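Local coordinates for protein TRAP-type transporter, periplasmic component (Cupriavidus necator, PDB 4P8B) that binds (2S)-2-acetolactate and, as the periplasmic solute-binding component of a TRAP-type transporter, probably delivers it to the membrane subunits for uptake, at residues 29-33 with 62-66; 120-124 with 280-284; 145-149 with 264-269; 157-161 with 211-215. All coordinates share one frame. Residues are numbered along the deposited sequence.

Interaction 1 of 4, residues 29-33 with 62-66; sequences YKSEY and GRINI
Two loop segments, each turned partway along (Ser31 at -71/-27, Arg63 at -73/-37), become extended only towards their ends and meet there in parallel, Tyr33 pairing with Ile66 (CA to CA 4.6 Å) and Glu32 lying 5.3 Å from Asn65, again between CA atoms. Tyr33 N donates to Asn65 O at 2.9 Å, nearly straight at 165°, and the same oxygen takes a CA-H...O contact from Glu32 CA at 3.4 Å. Tyr33 O in turn lies 3.4 Å from Ile66 CA. Further back the chains diverge, and a water fills the gap: it accepts from Asn65 N at 2.8 Å and sits 2.7 Å from Arg63 O and 3.2 Å from Lys30 O. Gly62 enters with positive phi (92°), which suits glycine.

Tyr33 (m) packs its CD1 4.0 Å from Ile64 CG2 and its CB 4.1 Å from Ile66 CG1, both isoleucines being m at chi1. Tyr29, also m, reaches across so that its CE2 lies 4.1 Å from Ile64 CG1 and 3.6 Å from Arg63 NH1, at the edge of the guanidinium. The polar ends of Tyr29 and Arg63 both go to Asp260, while Trp256 meets the two tyrosine rings. With helix 44-59 between the strands in sequence and packing on Ile64 and Ile66, this starts a right-handed beta-alpha-beta unit, the opening element of a periplasmic binding protein domain.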
loop_
_atom_site.group_PDB
_atom_site.type_symbol
_atom_site.label_atom_id
_atom_site.label_comp_id
_atom_site.label_asym_id
_atom_site.label_seq_id
_atom_site.Cartn_x
_atom_site.Cartn_y
_atom_site.Cartn_z
ATOM N N TYR A 29 -7.547 19.674 -24.521
ATOM C CA TYR A 29 -7.419 18.501 -23.656
ATOM C C TYR A 29 -7.377 17.208 -24.472
ATOM O O TYR A 29 -8.099 17.071 -25.462
ATOM C CB TYR A 29 -8.605 18.405 -22.692
ATOM C CG TYR A 29 -8.659 19.405 -21.550
ATOM C CD1 TYR A 29 -7.723 20.435 -21.429
ATOM C CD2 TYR A 29 -9.647 19.299 -20.567
ATOM C CE1 TYR A 29 -7.784 21.342 -20.376
ATOM C CE2 TYR A 29 -9.720 20.201 -19.518
ATOM C CZ TYR A 29 -8.787 21.216 -19.420
ATOM O OH TYR A 29 -8.879 22.095 -18.366
ATOM N N LYS A 30 -6.534 16.267 -24.048
ATOM C CA LYS A 30 -6.558 14.892 -24.556
ATOM C C LYS A 30 -8.001 14.340 -24.597
ATOM O O LYS A 30 -8.818 14.657 -23.734
ATOM C CB LYS A 30 -5.737 13.985 -23.625
ATOM C CG LYS A 30 -4.216 13.785 -23.853
ATOM C CD LYS A 30 -3.596 13.177 -22.549
ATOM C CE LYS A 30 -2.430 12.190 -22.761
ATOM N NZ LYS A 30 -1.065 12.828 -22.658
ATOM N N SER A 31 -8.296 13.486 -25.571
ATOM C CA SER A 31 -9.571 12.768 -25.634
ATOM C C SER A 31 -9.723 11.671 -24.553
ATOM O O SER A 31 -10.837 11.301 -24.171
ATOM C CB SER A 31 -9.709 12.103 -26.997
ATOM O OG SER A 31 -10.870 11.292 -27.042
ATOM N N GLU A 32 -8.610 11.113 -24.096
ATOM C CA GLU A 32 -8.655 10.099 -23.042
ATOM C C GLU A 32 -7.415 10.254 -22.209
ATOM O O GLU A 32 -6.325 10.443 -22.748
ATOM C CB GLU A 32 -8.720 8.705 -23.660
ATOM C CG GLU A 32 -8.871 7.559 -22.681
ATOM C CD GLU A 32 -9.249 6.277 -23.402
ATOM O OE1 GLU A 32 -8.343 5.620 -23.958
ATOM O OE2 GLU A 32 -10.458 5.954 -23.452
ATOM N N TYR A 33 -7.583 10.207 -20.887
ATOM C CA TYR A 33 -6.459 10.235 -19.969
ATOM C C TYR A 33 -6.299 8.853 -19.383
ATOM O O TYR A 33 -7.266 8.131 -19.255
ATOM C CB TYR A 33 -6.682 11.267 -18.863
ATOM C CG TYR A 33 -6.624 12.686 -19.384
ATOM C CD1 TYR A 33 -7.751 13.300 -19.907
ATOM C CD2 TYR A 33 -5.431 13.386 -19.386
ATOM C CE1 TYR A 33 -7.699 14.596 -20.409
ATOM C CE2 TYR A 33 -5.367 14.687 -19.903
ATOM C CZ TYR A 33 -6.509 15.270 -20.394
ATOM O OH TYR A 33 -6.471 16.554 -20.920
ATOM N N GLY A 62 -18.253 15.751 -18.695
ATOM C CA GLY A 62 -17.766 14.830 -19.702
ATOM C C GLY A 62 -16.472 15.276 -20.358
ATOM O O GLY A 62 -15.954 14.593 -21.237
ATOM N N ARG A 63 -15.939 16.420 -19.938
ATOM C CA ARG A 63 -14.766 16.969 -20.598
ATOM C C ARG A 63 -13.501 16.198 -20.291
ATOM O O ARG A 63 -12.648 16.032 -21.150
ATOM C CB ARG A 63 -14.575 18.440 -20.241
ATOM C CG ARG A 63 -15.631 19.343 -20.890
ATOM C CD ARG A 63 -15.389 20.820 -20.637
ATOM N NE ARG A 63 -15.435 21.117 -19.226
ATOM C CZ ARG A 63 -14.361 21.310 -18.473
ATOM N NH1 ARG A 63 -13.142 21.264 -19.010
ATOM N NH2 ARG A 63 -14.507 21.544 -17.181
ATOM N N ILE A 64 -13.368 15.725 -19.059
ATOM C CA ILE A 64 -12.201 14.921 -18.712
ATOM C C ILE A 64 -12.614 13.460 -18.578
ATOM O O ILE A 64 -13.353 13.096 -17.657
ATOM C CB ILE A 64 -11.512 15.416 -17.437
ATOM C CG1 ILE A 64 -11.031 16.856 -17.618
ATOM C CG2 ILE A 64 -10.325 14.495 -17.100
ATOM C CD1 ILE A 64 -10.353 17.439 -16.397
ATOM N N ASN A 65 -12.134 12.654 -19.524
ATOM C CA ASN A 65 -12.530 11.262 -19.696
ATOM C C ASN A 65 -11.333 10.382 -19.418
ATOM O O ASN A 65 -10.320 10.456 -20.103
ATOM C CB ASN A 65 -13.014 11.031 -21.139
ATOM C CG ASN A 65 -13.175 9.573 -21.469
ATOM O OD1 ASN A 65 -12.651 9.090 -22.477
ATOM N ND2 ASN A 65 -13.891 8.848 -20.613
ATOM N N ILE A 66 -11.429 9.573 -18.370
ATOM C CA ILE A 66 -10.286 8.815 -17.890
ATOM C C ILE A 66 -10.509 7.312 -18.028
ATOM O O ILE A 66 -11.547 6.795 -17.628
ATOM C CB ILE A 66 -10.023 9.126 -16.419
ATOM C CG1 ILE A 66 -9.772 10.621 -16.204
ATOM C CG2 ILE A 66 -8.826 8.305 -15.901
ATOM C CD1 ILE A 66 -10.040 11.068 -14.761
HETATM O O HOH W 1 -11.318 13.834 -21.971
#

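Interaction 2 of 4, residues 120-124 with 280-284; sequences YKALD and RKGLA
This is a salt bridge between the first turn of helix 120-127 and the loop that follows the long helix 258-279, on the outside of the solute-binding protein fold. Tyr120 comes first, its CA 6.9 Å from that of Ala284. With chi1 m its side chain points at the loop and lies along the aliphatic and guanidinium parts of Arg280: CD1 is 3.4 Å from Arg280 NE, over one face of the guanidinium. Further round the ring, Tyr120 CD2 touches Ala284 CB at 3.6 Å, and Tyr120 OH comes within 3.5 Å of Leu283 CB. One turn on, Leu123 (t) brings CD2 to 4.2 Å from Arg280 NH2. Asp124, whose N bonds back to Tyr120 O at 2.9 Å, faces the same way with chi1 m.

The loop turns tightly, Leu283 N donating to Arg280 O at 3.0 Å, with Gly282 at positive phi (68°). Arg280 is nearly fully extended beyond its m chi1, and it also pairs with Glu151 of strand 144-154, so two acidic residues share its charge. Its fork meets the Asp124 carboxylate end-on: NH2 to OD1 at 2.9 Å, and NH1 to OD2 at 3.0 Å with a 169° angle at the hydrogen.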
loop_
_atom_site.group_PDB
_atom_site.type_symbol
_atom_site.label_atom_id
_atom_site.label_comp_id
_atom_site.label_asym_id
_atom_site.label_seq_id
_atom_site.Cartn_x
_atom_site.Cartn_y
_atom_site.Cartn_z
ATOM N N TYR A 120 -5.058 1.965 13.222
ATOM C CA TYR A 120 -5.537 2.871 12.184
ATOM C C TYR A 120 -5.419 4.327 12.617
ATOM O O TYR A 120 -5.154 5.193 11.790
ATOM C CB TYR A 120 -6.983 2.529 11.781
ATOM C CG TYR A 120 -7.056 1.160 11.139
ATOM C CD1 TYR A 120 -6.643 0.957 9.829
ATOM C CD2 TYR A 120 -7.468 0.058 11.870
ATOM C CE1 TYR A 120 -6.670 -0.288 9.266
ATOM C CE2 TYR A 120 -7.498 -1.216 11.309
ATOM C CZ TYR A 120 -7.095 -1.380 10.004
ATOM O OH TYR A 120 -7.117 -2.653 9.448
ATOM N N LYS A 121 -5.610 4.600 13.902
ATOM C CA LYS A 121 -5.490 5.961 14.416
ATOM C C LYS A 121 -4.071 6.467 14.156
ATOM O O LYS A 121 -3.867 7.650 13.877
ATOM C CB LYS A 121 -5.832 6.001 15.903
ATOM C CG LYS A 121 -6.269 7.370 16.394
ATOM C CD LYS A 121 -6.964 7.279 17.762
ATOM C CE LYS A 121 -7.486 8.627 18.212
ATOM N NZ LYS A 121 -8.115 8.556 19.565
ATOM N N ALA A 122 -3.093 5.578 14.222
ATOM C CA ALA A 122 -1.700 5.944 13.999
ATOM C C ALA A 122 -1.453 6.263 12.540
ATOM O O ALA A 122 -0.771 7.237 12.228
ATOM C CB ALA A 122 -0.777 4.833 14.479
ATOM N N LEU A 123 -1.981 5.452 11.635
ATOM C CA LEU A 123 -1.825 5.732 10.229
ATOM C C LEU A 123 -2.475 7.071 9.880
ATOM O O LEU A 123 -1.892 7.901 9.163
ATOM C CB LEU A 123 -2.441 4.574 9.418
ATOM C CG LEU A 123 -2.516 4.688 7.897
ATOM C CD1 LEU A 123 -1.178 5.014 7.302
ATOM C CD2 LEU A 123 -3.074 3.415 7.269
ATOM N N ASP A 124 -3.684 7.295 10.388
ATOM C CA ASP A 124 -4.393 8.537 10.107
ATOM C C ASP A 124 -3.637 9.732 10.672
ATOM O O ASP A 124 -3.667 10.812 10.092
ATOM C CB ASP A 124 -5.823 8.488 10.665
ATOM C CG ASP A 124 -6.734 7.562 9.866
ATOM O OD1 ASP A 124 -6.431 7.289 8.685
ATOM O OD2 ASP A 124 -7.773 7.153 10.420
ATOM N N ARG A 280 -11.298 -0.600 4.955
ATOM C CA ARG A 280 -11.339 -0.906 6.392
ATOM C C ARG A 280 -12.551 -1.737 6.783
ATOM O O ARG A 280 -12.766 -1.981 7.971
ATOM C CB ARG A 280 -11.292 0.378 7.216
ATOM C CG ARG A 280 -9.957 1.070 7.112
ATOM C CD ARG A 280 -9.855 2.243 8.043
ATOM N NE ARG A 280 -8.565 2.900 7.863
ATOM C CZ ARG A 280 -8.191 4.030 8.447
ATOM N NH1 ARG A 280 -8.984 4.649 9.307
ATOM N NH2 ARG A 280 -6.994 4.521 8.178
ATOM N N LYS A 281 -13.338 -2.164 5.800
ATOM C CA LYS A 281 -14.565 -2.900 6.088
ATOM C C LYS A 281 -14.258 -4.155 6.926
ATOM O O LYS A 281 -13.425 -4.974 6.556
ATOM C CB LYS A 281 -15.273 -3.279 4.786
ATOM C CG LYS A 281 -16.593 -3.996 4.996
ATOM C CD LYS A 281 -17.237 -4.397 3.672
ATOM C CE LYS A 281 -18.671 -4.831 3.881
ATOM N NZ LYS A 281 -18.784 -5.696 5.081
ATOM N N GLY A 282 -14.911 -4.275 8.082
ATOM C CA GLY A 282 -14.722 -5.424 8.955
ATOM C C GLY A 282 -13.359 -5.528 9.617
ATOM O O GLY A 282 -13.035 -6.593 10.160
ATOM N N LEU A 283 -12.581 -4.445 9.632
ATOM C CA LEU A 283 -11.192 -4.480 10.131
ATOM C C LEU A 283 -10.870 -3.519 11.261
ATOM O O LEU A 283 -10.140 -3.872 12.169
ATOM C CB LEU A 283 -10.208 -4.174 9.003
ATOM C CG LEU A 283 -10.165 -5.244 7.940
ATOM C CD1 LEU A 283 -9.452 -4.718 6.705
ATOM C CD2 LEU A 283 -9.470 -6.497 8.476
ATOM N N ALA A 284 -11.359 -2.289 11.184
ATOM C CA ALA A 284 -11.028 -1.286 12.190
ATOM C C ALA A 284 -12.036 -1.369 13.328
ATOM O O ALA A 284 -12.569 -0.356 13.779
ATOM C CB ALA A 284 -11.016 0.105 11.572
#

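Interaction 3 of 4, residues 145-149 with 264-269; sequences VPLAW and VKQAAV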
loop_
_atom_site.group_PDB
_atom_site.type_symbol
_atom_site.label_atom_id
_atom_site.label_comp_id
_atom_site.label_asym_id
_atom_site.label_seq_id
_atom_site.Cartn_x
_atom_site.Cartn_y
_atom_site.Cartn_z
ATOM N N VAL A 145 1.854 15.527 -8.904
ATOM C CA VAL A 145 0.983 16.354 -8.082
ATOM C C VAL A 145 0.090 15.461 -7.231
ATOM O O VAL A 145 -0.796 14.767 -7.766
ATOM C CB VAL A 145 0.111 17.263 -8.951
ATOM C CG1 VAL A 145 -0.781 18.148 -8.082
ATOM C CG2 VAL A 145 0.980 18.131 -9.877
ATOM N N PRO A 146 0.321 15.445 -5.908
ATOM C CA PRO A 146 -0.505 14.624 -5.022
ATOM C C PRO A 146 -1.782 15.320 -4.607
ATOM O O PRO A 146 -1.741 16.527 -4.299
ATOM C CB PRO A 146 0.395 14.418 -3.811
ATOM C CG PRO A 146 1.141 15.716 -3.710
ATOM C CD PRO A 146 1.344 16.188 -5.150
ATOM N N LEU A 147 -2.895 14.600 -4.584
ATOM C CA LEU A 147 -4.203 15.197 -4.359
ATOM C C LEU A 147 -4.973 14.634 -3.164
ATOM O O LEU A 147 -5.815 15.322 -2.598
ATOM C CB LEU A 147 -5.063 15.027 -5.604
ATOM C CG LEU A 147 -4.517 15.699 -6.871
ATOM C CD1 LEU A 147 -5.432 15.403 -8.053
ATOM C CD2 LEU A 147 -4.323 17.213 -6.713
ATOM N N ALA A 148 -4.757 13.362 -2.835
ATOM C CA ALA A 148 -5.503 12.734 -1.756
ATOM C C ALA A 148 -4.858 11.439 -1.344
ATOM O O ALA A 148 -4.031 10.881 -2.063
ATOM C CB ALA A 148 -6.927 12.461 -2.193
ATOM N N TRP A 149 -5.260 10.975 -0.166
ATOM C CA TRP A 149 -4.849 9.694 0.381
ATOM C C TRP A 149 -5.966 8.670 0.310
ATOM O O TRP A 149 -7.139 8.973 0.554
ATOM C CB TRP A 149 -4.459 9.837 1.863
ATOM C CG TRP A 149 -3.274 10.715 2.141
ATOM C CD1 TRP A 149 -3.288 12.056 2.400
ATOM C CD2 TRP A 149 -1.907 10.316 2.164
ATOM N NE1 TRP A 149 -2.012 12.503 2.582
ATOM C CE2 TRP A 149 -1.141 11.465 2.456
ATOM C CE3 TRP A 149 -1.250 9.089 1.982
ATOM C CZ2 TRP A 149 0.252 11.426 2.553
ATOM C CZ3 TRP A 149 0.123 9.056 2.101
ATOM C CH2 TRP A 149 0.863 10.224 2.374
ATOM N N VAL A 264 -10.933 18.014 -10.143
ATOM C CA VAL A 264 -10.208 16.752 -10.102
ATOM C C VAL A 264 -9.661 16.469 -8.696
ATOM O O VAL A 264 -9.720 15.323 -8.224
ATOM C CB VAL A 264 -9.088 16.719 -11.161
ATOM C CG1 VAL A 264 -8.248 15.443 -11.009
ATOM C CG2 VAL A 264 -9.694 16.763 -12.559
ATOM N N LYS A 265 -9.152 17.504 -8.035
ATOM C CA LYS A 265 -8.661 17.397 -6.672
ATOM C C LYS A 265 -9.786 17.029 -5.728
ATOM O O LYS A 265 -9.647 16.095 -4.951
ATOM C CB LYS A 265 -8.000 18.701 -6.228
ATOM C CG LYS A 265 -7.493 18.667 -4.792
ATOM C CD LYS A 265 -6.563 19.838 -4.521
ATOM C CE LYS A 265 -5.911 19.722 -3.151
ATOM N NZ LYS A 265 -4.784 20.686 -2.979
ATOM N N GLN A 266 -10.916 17.727 -5.775
ATOM C CA GLN A 266 -12.003 17.386 -4.855
ATOM C C GLN A 266 -12.544 15.977 -5.134
ATOM O O GLN A 266 -12.956 15.255 -4.219
ATOM C CB GLN A 266 -13.133 18.419 -4.919
ATOM C CG GLN A 266 -14.233 18.167 -3.906
ATOM C CD GLN A 266 -13.731 18.257 -2.471
ATOM O OE1 GLN A 266 -13.073 19.223 -2.098
ATOM N NE2 GLN A 266 -14.039 17.245 -1.663
ATOM N N ALA A 267 -12.545 15.580 -6.397
ATOM C CA ALA A 267 -12.986 14.242 -6.752
ATOM C C ALA A 267 -12.046 13.189 -6.153
ATOM O O ALA A 267 -12.507 12.150 -5.669
ATOM C CB ALA A 267 -13.079 14.090 -8.257
ATOM N N ALA A 268 -10.742 13.469 -6.163
ATOM C CA ALA A 268 -9.768 12.582 -5.522
ATOM C C ALA A 268 -9.996 12.508 -4.002
ATOM O O ALA A 268 -9.928 11.439 -3.408
ATOM C CB ALA A 268 -8.362 13.044 -5.817
ATOM N N VAL A 269 -10.268 13.653 -3.378
ATOM C CA VAL A 269 -10.542 13.681 -1.943
ATOM C C VAL A 269 -11.777 12.847 -1.594
ATOM O O VAL A 269 -11.749 12.043 -0.659
ATOM C CB VAL A 269 -10.705 15.141 -1.474
ATOM C CG1 VAL A 269 -11.296 15.219 -0.051
ATOM C CG2 VAL A 269 -9.355 15.840 -1.557
HETATM O O HOH W 2 -2.827 18.432 -2.528
#
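A helix lies against the edge strand of a beta sheet here, the two short axes 6.8 Å apart at closest approach and running in broadly the same direction, 34° from parallel. Val264 makes the first touch, its CG1 4.1 Å from CD1 of Leu147, the residue that carries most of the strand's side of the contact. Lys265 follows, with its CG 4.0 Å from Leu147 CD2. Its fully extended chain then carries NZ past the leucine to a water at 3.0 Å, which donates to Pro146 O at 2.8 Å, so the lysine bridges to the strand backbone through solvent. One turn on, Ala268 points straight at the strand: its CB is 3.9 Å from both Leu147 CB and Ala148 CB, and its O is 3.4 Å from Ala148 CB. Small side chains on both sides allow this close approach. Val269 finishes the contact, with CG2 3.7 Å from Leu147 O and 4.2 Å from Ala148 CB. The packing is thus almost wholly apolar. Trp52 of helix 44-59 touches both Leu147 and Ala268, Trp253 of helix 250-255 touches Leu147 and Lys265, and strand 241-249 pairs with strand 144-154 through Phe246 and Val248.

Interaction 4 of 4, residues 157-161 with 211-215; sequences VSNSK and VDGQE
Beside the acetolactate pocket, the outer strand pair of a four-stranded sheet is built from antiparallel strands 156-159 and 213-216, whose short segments run 165° apart in direction with axes 4.6 Å from each other. Ser158 and Gln214 form the hydrogen-bonded pair: Ser158 N to Gln214 O is 2.9 Å and Gln214 N to Ser158 O is 3.1 Å. On that face Gln214 (chi1 and chi2 both p) folds its amide back, NE2 donating to Ser158 OG at 2.9 Å; Ser158 OG is also bonded to Gln231. The flanking pairs are non-hydrogen-bonded, Val157 with Glu215 (CA to CA 4.2 Å) and Asn159 with Gly213 (3.8 Å between CA atoms). A CB on Gly213 would collide with Ser158 O and Asn159 CB, so glycine fits this tight spot.

Past the strand, Ser160 N donates to Asp212 O at 2.9 Å. Asn159 OD1 accepts from Lys161 N at 2.8 Å, an Asx turn. Lys161 (m, then extended) reaches Asp212 in a long salt bridge, NZ to OD1 3.7 Å, reinforced by two waters that each link NZ to the carboxylate. Asp212 OD2 also takes Lys174 N. Glu215 (p) turns off to Tyr239 and Arg155. This sheet edge borders the solute site, Glu215 holding the ligand-binding Arg155 by a salt bridge and Gln214 hydrogen-bonding the side chain of the ligand-binding Asn216.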
loop_
_atom_site.group_PDB
_atom_site.type_symbol
_atom_site.label_atom_id
_atom_site.label_comp_id
_atom_site.label_asym_id
_atom_site.label_seq_id
_atom_site.Cartn_x
_atom_site.Cartn_y
_atom_site.Cartn_z
ATOM N N VAL A 157 0.974 -11.236 7.227
ATOM C CA VAL A 157 1.785 -12.291 6.620
ATOM C C VAL A 157 1.042 -13.625 6.550
ATOM O O VAL A 157 0.422 -14.063 7.526
ATOM C CB VAL A 157 3.160 -12.411 7.345
ATOM C CG1 VAL A 157 3.005 -12.798 8.837
ATOM C CG2 VAL A 157 4.069 -13.404 6.644
ATOM N N SER A 158 1.060 -14.238 5.374
ATOM C CA SER A 158 0.449 -15.539 5.166
ATOM C C SER A 158 1.475 -16.504 4.626
ATOM O O SER A 158 2.477 -16.118 4.041
ATOM C CB SER A 158 -0.726 -15.464 4.200
ATOM O OG SER A 158 -0.313 -15.206 2.856
ATOM N N ASN A 159 1.197 -17.787 4.803
ATOM C CA ASN A 159 2.010 -18.826 4.196
ATOM C C ASN A 159 1.258 -20.154 4.162
ATOM O O ASN A 159 0.156 -20.251 4.722
ATOM C CB ASN A 159 3.358 -18.973 4.919
ATOM C CG ASN A 159 3.264 -19.738 6.215
ATOM O OD1 ASN A 159 3.649 -20.904 6.284
ATOM N ND2 ASN A 159 2.798 -19.075 7.270
ATOM N N SER A 160 1.838 -21.137 3.481
ATOM C CA SER A 160 1.192 -22.434 3.307
ATOM C C SER A 160 1.680 -23.509 4.289
ATOM O O SER A 160 1.120 -24.617 4.321
ATOM C CB SER A 160 1.433 -22.954 1.903
ATOM O OG SER A 160 2.798 -23.289 1.754
ATOM N N LYS A 161 2.716 -23.199 5.071
ATOM C CA LYS A 161 3.408 -24.228 5.851
ATOM C C LYS A 161 3.044 -24.315 7.309
ATOM O O LYS A 161 2.830 -25.420 7.807
ATOM C CB LYS A 161 4.922 -24.049 5.745
ATOM C CG LYS A 161 5.449 -24.383 4.350
ATOM C CD LYS A 161 6.956 -24.503 4.337
ATOM C CE LYS A 161 7.455 -25.068 3.011
ATOM N NZ LYS A 161 8.944 -25.106 2.968
ATOM N N VAL A 211 7.083 -19.749 -3.971
ATOM C CA VAL A 211 7.183 -19.068 -2.681
ATOM C C VAL A 211 6.198 -19.734 -1.722
ATOM O O VAL A 211 5.186 -20.296 -2.148
ATOM C CB VAL A 211 6.899 -17.549 -2.770
ATOM C CG1 VAL A 211 7.932 -16.879 -3.651
ATOM C CG2 VAL A 211 5.499 -17.301 -3.277
ATOM N N ASP A 212 6.525 -19.693 -0.436
ATOM C CA ASP A 212 5.674 -20.248 0.608
ATOM C C ASP A 212 4.546 -19.294 1.009
ATOM O O ASP A 212 3.495 -19.732 1.496
ATOM C CB ASP A 212 6.500 -20.570 1.870
ATOM C CG ASP A 212 7.641 -21.521 1.613
ATOM O OD1 ASP A 212 7.460 -22.499 0.853
ATOM O OD2 ASP A 212 8.718 -21.340 2.228
ATOM N N GLY A 213 4.765 -17.986 0.855
ATOM C CA GLY A 213 3.856 -17.004 1.414
ATOM C C GLY A 213 4.086 -15.611 0.893
ATOM O O GLY A 213 4.857 -15.424 -0.062
ATOM N N GLN A 214 3.405 -14.651 1.515
ATOM C CA GLN A 214 3.333 -13.281 1.046
ATOM C C GLN A 214 2.815 -12.411 2.197
ATOM O O GLN A 214 2.616 -12.911 3.312
ATOM C CB GLN A 214 2.417 -13.186 -0.203
ATOM C CG GLN A 214 0.967 -13.556 0.034
ATOM C CD GLN A 214 0.111 -12.411 0.516
ATOM O OE1 GLN A 214 0.065 -11.365 -0.137
ATOM N NE2 GLN A 214 -0.609 -12.587 1.612
ATOM N N GLU A 215 2.584 -11.127 1.934
ATOM C CA GLU A 215 2.086 -10.223 2.948
ATOM C C GLU A 215 1.274 -9.138 2.269
ATOM O O GLU A 215 1.694 -8.587 1.255
ATOM C CB GLU A 215 3.259 -9.636 3.770
ATOM C CG GLU A 215 4.476 -9.173 2.957
ATOM C CD GLU A 215 4.308 -7.794 2.327
ATOM O OE1 GLU A 215 4.066 -6.823 3.076
ATOM O OE2 GLU A 215 4.426 -7.669 1.075
HETATM O O HOH W 3 9.418 -24.088 0.003
HETATM O O HOH W 4 10.550 -22.862 3.291
#

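In the fold
Interactions 1 and 3 belong to the same five-stranded sheet, one at each outermost strand, 66-69 and 144-154. Their centres lie about 17 Å apart and they touch where Ile64 CD1 packs 4.0 Å from Val264 CG2. Interaction 4 lies in the separate four-stranded sheet, on the opposite side of the chain's centre, its centre about 34 Å from that of interaction 3 and about 41 Å from that of interaction 1. Interaction 2 sits between, centre to centre about 20 Å from interaction 3 and about 23 Å from interaction 4, just beyond helix 258-279, which supplies interaction 3. Along the chain interaction 1 closes first; 4 is nested inside 3, and 3 inside 2. Such repeated crossing between two lobes characterises periplasmic binding proteins.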